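Long-range contact in ribonucleoside-diphosphate reductase (Pseudomonas aeruginosa, PDB 5IM3), which probably catalyses the reduction of ribonucleoside diphosphates to the deoxyribonucleotides needed for DNA synthesis, and binds dATP as an allosteric enzyme: residues Phe491-Thr502 with His539-Trp548. Sequence-based numbering, arbitrary orientation.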
loop_
_atom_site.group_PDB
_atom_site.type_symbol
_atom_site.label_atom_id
_atom_site.label_comp_id
_atom_site.label_asym_id
_atom_site.label_seq_id
_atom_site.Cartn_x
_atom_site.Cartn_y
_atom_site.Cartn_z
ATOM N N PHE A 491 0.241 -30.205 19.411
ATOM C CA PHE A 491 -0.093 -28.944 18.758
ATOM C C PHE A 491 0.166 -29.027 17.260
ATOM O O PHE A 491 -0.685 -28.646 16.449
ATOM C CB PHE A 491 0.697 -27.791 19.373
ATOM C CG PHE A 491 0.533 -26.491 18.632
ATOM C CD1 PHE A 491 -0.619 -25.734 18.775
ATOM C CD2 PHE A 491 1.524 -26.034 17.781
ATOM C CE1 PHE A 491 -0.775 -24.543 18.086
ATOM C CE2 PHE A 491 1.372 -24.842 17.088
ATOM C CZ PHE A 491 0.221 -24.096 17.245
ATOM N N MET A 492 1.344 -29.525 16.873
ATOM C CA MET A 492 1.641 -29.694 15.456
ATOM C C MET A 492 0.657 -30.654 14.799
ATOM O O MET A 492 0.254 -30.450 13.649
ATOM C CB MET A 492 3.074 -30.194 15.276
ATOM C CG MET A 492 4.142 -29.269 15.845
ATOM S SD MET A 492 4.134 -27.618 15.124
ATOM C CE MET A 492 4.401 -27.994 13.388
ATOM N N LYS A 493 0.263 -31.714 15.512
ATOM C CA LYS A 493 -0.766 -32.609 14.992
ATOM C C LYS A 493 -2.050 -31.848 14.687
ATOM O O LYS A 493 -2.691 -32.082 13.656
ATOM C CB LYS A 493 -1.042 -33.737 15.987
ATOM C CG LYS A 493 0.063 -34.776 16.101
ATOM C CD LYS A 493 -0.360 -35.903 17.034
ATOM C CE LYS A 493 0.691 -37.000 17.124
ATOM N NZ LYS A 493 0.259 -38.109 18.023
ATOM N N ARG A 494 -2.443 -30.933 15.577
ATOM C CA ARG A 494 -3.658 -30.156 15.353
ATOM C C ARG A 494 -3.487 -29.175 14.198
ATOM O O ARG A 494 -4.460 -28.864 13.503
ATOM C CB ARG A 494 -4.049 -29.417 16.635
ATOM C CG ARG A 494 -4.377 -30.334 17.809
ATOM C CD ARG A 494 -5.736 -31.007 17.648
ATOM N NE ARG A 494 -6.012 -31.959 18.725
ATOM C CZ ARG A 494 -6.510 -31.631 19.913
ATOM N NH1 ARG A 494 -6.790 -30.366 20.201
ATOM N NH2 ARG A 494 -6.726 -32.571 20.823
ATOM N N VAL A 495 -2.268 -28.683 13.974
ATOM C CA VAL A 495 -2.009 -27.846 12.807
ATOM C C VAL A 495 -2.161 -28.664 11.529
ATOM O O VAL A 495 -2.881 -28.276 10.601
ATOM C CB VAL A 495 -0.609 -27.209 12.905
ATOM C CG1 VAL A 495 -0.255 -26.476 11.612
ATOM C CG2 VAL A 495 -0.535 -26.257 14.095
ATOM N N PHE A 496 -1.484 -29.814 11.467
ATOM C CA PHE A 496 -1.565 -30.669 10.287
ATOM C C PHE A 496 -3.001 -31.067 9.977
ATOM O O PHE A 496 -3.361 -31.215 8.804
ATOM C CB PHE A 496 -0.709 -31.919 10.492
ATOM C CG PHE A 496 0.745 -31.728 10.157
ATOM C CD1 PHE A 496 1.472 -30.690 10.718
ATOM C CD2 PHE A 496 1.390 -32.600 9.295
ATOM C CE1 PHE A 496 2.811 -30.517 10.411
ATOM C CE2 PHE A 496 2.726 -32.434 8.989
ATOM C CZ PHE A 496 3.438 -31.393 9.546
ATOM N N ASP A 497 -3.830 -31.242 11.005
ATOM C CA ASP A 497 -5.193 -31.731 10.847
ATOM C C ASP A 497 -6.240 -30.627 10.953
ATOM O O ASP A 497 -7.436 -30.927 11.001
ATOM C CB ASP A 497 -5.476 -32.817 11.888
ATOM C CG ASP A 497 -4.492 -33.968 11.812
ATOM O OD1 ASP A 497 -3.944 -34.218 10.719
ATOM O OD2 ASP A 497 -4.268 -34.629 12.845
ATOM N N ASP A 498 -5.822 -29.361 10.992
ATOM C CA ASP A 498 -6.748 -28.233 11.090
ATOM C C ASP A 498 -7.662 -28.377 12.306
ATOM O O ASP A 498 -8.856 -28.079 12.249
ATOM C CB ASP A 498 -7.570 -28.086 9.807
ATOM C CG ASP A 498 -8.330 -26.772 9.742
ATOM O OD1 ASP A 498 -7.868 -25.784 10.349
ATOM O OD2 ASP A 498 -9.389 -26.729 9.076
ATOM N N GLY A 499 -7.094 -28.842 13.421
ATOM C CA GLY A 499 -7.844 -29.028 14.643
ATOM C C GLY A 499 -7.809 -27.803 15.541
ATOM O O GLY A 499 -7.186 -26.785 15.243
ATOM N N SER A 500 -8.500 -27.923 16.670
ATOM C CA SER A 500 -8.564 -26.855 17.652
ATOM C C SER A 500 -7.447 -27.019 18.684
ATOM O O SER A 500 -6.688 -27.991 18.672
ATOM C CB SER A 500 -9.933 -26.842 18.327
ATOM O OG SER A 500 -10.154 -28.058 19.022
ATOM N N TRP A 501 -7.353 -26.055 19.597
ATOM C CA TRP A 501 -6.280 -26.024 20.582
ATOM C C TRP A 501 -6.746 -25.185 21.760
ATOM O O TRP A 501 -7.197 -24.051 21.569
ATOM C CB TRP A 501 -4.999 -25.447 19.963
ATOM C CG TRP A 501 -3.809 -25.420 20.874
ATOM C CD1 TRP A 501 -3.208 -24.315 21.402
ATOM C CD2 TRP A 501 -3.069 -26.548 21.358
ATOM N NE1 TRP A 501 -2.141 -24.685 22.184
ATOM C CE2 TRP A 501 -2.033 -26.051 22.173
ATOM C CE3 TRP A 501 -3.180 -27.930 21.181
ATOM C CZ2 TRP A 501 -1.117 -26.885 22.811
ATOM C CZ3 TRP A 501 -2.266 -28.760 21.817
ATOM C CH2 TRP A 501 -1.250 -28.233 22.621
ATOM N N THR A 502 -6.645 -25.739 22.964
ATOM C CA THR A 502 -7.156 -25.096 24.168
ATOM C C THR A 502 -6.002 -24.605 25.032
ATOM O O THR A 502 -5.044 -25.344 25.281
ATOM C CB THR A 502 -8.037 -26.057 24.971
ATOM O OG1 THR A 502 -9.116 -26.519 24.148
ATOM C CG2 THR A 502 -8.609 -25.363 26.201
ATOM N N HIS A 539 -10.051 -21.086 30.495
ATOM C CA HIS A 539 -9.472 -21.670 29.294
ATOM C C HIS A 539 -9.836 -20.807 28.093
ATOM O O HIS A 539 -10.721 -19.950 28.158
ATOM C CB HIS A 539 -9.947 -23.112 29.086
ATOM C CG HIS A 539 -11.375 -23.221 28.657
ATOM N ND1 HIS A 539 -12.429 -23.064 29.531
ATOM C CD2 HIS A 539 -11.926 -23.476 27.447
ATOM C CE1 HIS A 539 -13.567 -23.216 28.877
ATOM N NE2 HIS A 539 -13.289 -23.467 27.611
ATOM N N LYS A 540 -9.130 -21.050 26.992
ATOM C CA LYS A 540 -9.362 -20.364 25.728
ATOM C C LYS A 540 -9.203 -21.363 24.596
ATOM O O LYS A 540 -8.186 -22.061 24.523
ATOM C CB LYS A 540 -8.380 -19.208 25.522
ATOM C CG LYS A 540 -8.934 -17.834 25.845
ATOM C CD LYS A 540 -8.080 -16.729 25.227
ATOM C CE LYS A 540 -8.154 -16.744 23.704
ATOM N NZ LYS A 540 -7.501 -15.557 23.093
ATOM N N VAL A 541 -10.195 -21.426 23.714
ATOM C CA VAL A 541 -10.145 -22.293 22.545
ATOM C C VAL A 541 -9.812 -21.441 21.329
ATOM O O VAL A 541 -10.490 -20.444 21.048
ATOM C CB VAL A 541 -11.469 -23.045 22.341
ATOM C CG1 VAL A 541 -11.361 -23.977 21.143
ATOM C CG2 VAL A 541 -11.839 -23.821 23.599
ATOM N N VAL A 542 -8.763 -21.836 20.611
ATOM C CA VAL A 542 -8.347 -21.184 19.380
ATOM C C VAL A 542 -8.194 -22.254 18.307
ATOM O O VAL A 542 -8.212 -23.455 18.584
ATOM C CB VAL A 542 -7.032 -20.396 19.555
ATOM C CG1 VAL A 542 -7.189 -19.339 20.634
ATOM C CG2 VAL A 542 -5.881 -21.340 19.905
ATOM N N GLN A 543 -8.050 -21.803 17.065
ATOM C CA GLN A 543 -7.687 -22.701 15.981
ATOM C C GLN A 543 -6.174 -22.869 15.956
ATOM O O GLN A 543 -5.432 -21.883 15.986
ATOM C CB GLN A 543 -8.191 -22.166 14.642
ATOM C CG GLN A 543 -9.704 -22.160 14.514
ATOM C CD GLN A 543 -10.309 -23.523 14.791
ATOM O OE1 GLN A 543 -10.133 -24.465 14.015
ATOM N NE2 GLN A 543 -11.013 -23.638 15.910
ATOM N N ALA A 544 -5.718 -24.122 15.917
ATOM C CA ALA A 544 -4.283 -24.384 15.923
ATOM C C ALA A 544 -3.585 -23.667 14.773
ATOM O O ALA A 544 -2.503 -23.094 14.956
ATOM C CB ALA A 544 -4.026 -25.889 15.854
ATOM N N LYS A 545 -4.191 -23.684 13.582
ATOM C CA LYS A 545 -3.596 -23.010 12.430
ATOM C C LYS A 545 -3.438 -21.516 12.684
ATOM O O LYS A 545 -2.465 -20.901 12.232
ATOM C CB LYS A 545 -4.450 -23.249 11.186
ATOM C CG LYS A 545 -3.945 -24.358 10.274
ATOM C CD LYS A 545 -4.961 -24.677 9.183
ATOM C CE LYS A 545 -4.354 -25.513 8.066
ATOM N NZ LYS A 545 -3.515 -24.692 7.146
ATOM N N ASP A 546 -4.387 -20.912 13.405
ATOM C CA ASP A 546 -4.323 -19.475 13.659
ATOM C C ASP A 546 -3.179 -19.132 14.605
ATOM O O ASP A 546 -2.474 -18.138 14.400
ATOM C CB ASP A 546 -5.654 -18.981 14.227
ATOM C CG ASP A 546 -6.790 -19.076 13.225
ATOM O OD1 ASP A 546 -6.515 -19.228 12.016
ATOM O OD2 ASP A 546 -7.961 -18.988 13.651
ATOM N N LEU A 547 -2.982 -19.935 15.648
ATOM C CA LEU A 547 -1.868 -19.690 16.556
ATOM C C LEU A 547 -0.541 -19.997 15.873
ATOM O O LEU A 547 0.443 -19.268 16.049
ATOM C CB LEU A 547 -2.037 -20.524 17.827
ATOM C CG LEU A 547 -1.018 -20.291 18.942
ATOM C CD1 LEU A 547 -1.056 -18.845 19.419
ATOM C CD2 LEU A 547 -1.272 -21.246 20.104
ATOM N N TRP A 548 -0.503 -21.072 15.084
ATOM C CA TRP A 548 0.685 -21.396 14.304
ATOM C C TRP A 548 1.069 -20.239 13.387
ATOM O O TRP A 548 2.239 -19.841 13.325
ATOM C CB TRP A 548 0.417 -22.674 13.507
ATOM C CG TRP A 548 1.496 -23.103 12.559
ATOM C CD1 TRP A 548 1.409 -23.166 11.198
ATOM C CD2 TRP A 548 2.812 -23.556 12.898
ATOM N NE1 TRP A 548 2.591 -23.623 10.668
ATOM C CE2 TRP A 548 3.469 -23.870 11.690
ATOM C CE3 TRP A 548 3.500 -23.723 14.102
ATOM C CZ2 TRP A 548 4.781 -24.339 11.653
ATOM C CZ3 TRP A 548 4.806 -24.189 14.061
ATOM C CH2 TRP A 548 5.430 -24.490 12.846
#
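Trp-501 and Val-542 face each other as an antiparallel hydrogen-bonded pair. Val-542 N donates to Trp-501 O (2.9 Å) almost straight, whereas the return bond from Trp-501 N to Val-542 O is bent to 133°. A third bond, Ala-544 N to Gly-499 O (3.1 Å), carries the pairing to the first turn of helix 544-558, where Gln-543 is the N-cap. Next to it, Arg-494 reaches back from its own helix and, with its guanidinium edge-on, gives NH1 to Ser-500 O (2.8 Å); the same group forms a salt bridge with Glu-528.

Beside this short pairing the axes of helix segments 491-496 and 544-548 approach to 8.7 Å, with 109° between their N-to-C directions. They pack through Ala-544, whose CB fits among Gly-499 O, Arg-494 CB and Val-495. One face of the Trp-548 indole packs against helix 489-496: Val-495 CG1 sits over its five-membered ring and Met-492 CE over its six-membered ring, both as CH-pi contacts. The bend at chi2 of Met-492 brings SD to 3.7 Å from Trp-548 CZ3, a Met-aromatic contact, and the bend at chi3 folds CE over the ring. The Phe-491 ring, CG anti to the backbone N (chi1 173°), presents its edge to Trp-548 N, while CE1 shares Leu-547 CD2 with Trp-501 CD1. Trp-548 NE1 bonds to Asp-889, tying the pair to helix 885-897.

A Schellman motif, with Asp-498 at C-prime, ends helix 489-496. The whole joins a helix-to-strand and a strand-to-helix junction through an antiparallel strand pair, inserted in the crossover between parallel strands 482-487 and 562-565 of the ten-stranded alpha-beta barrel.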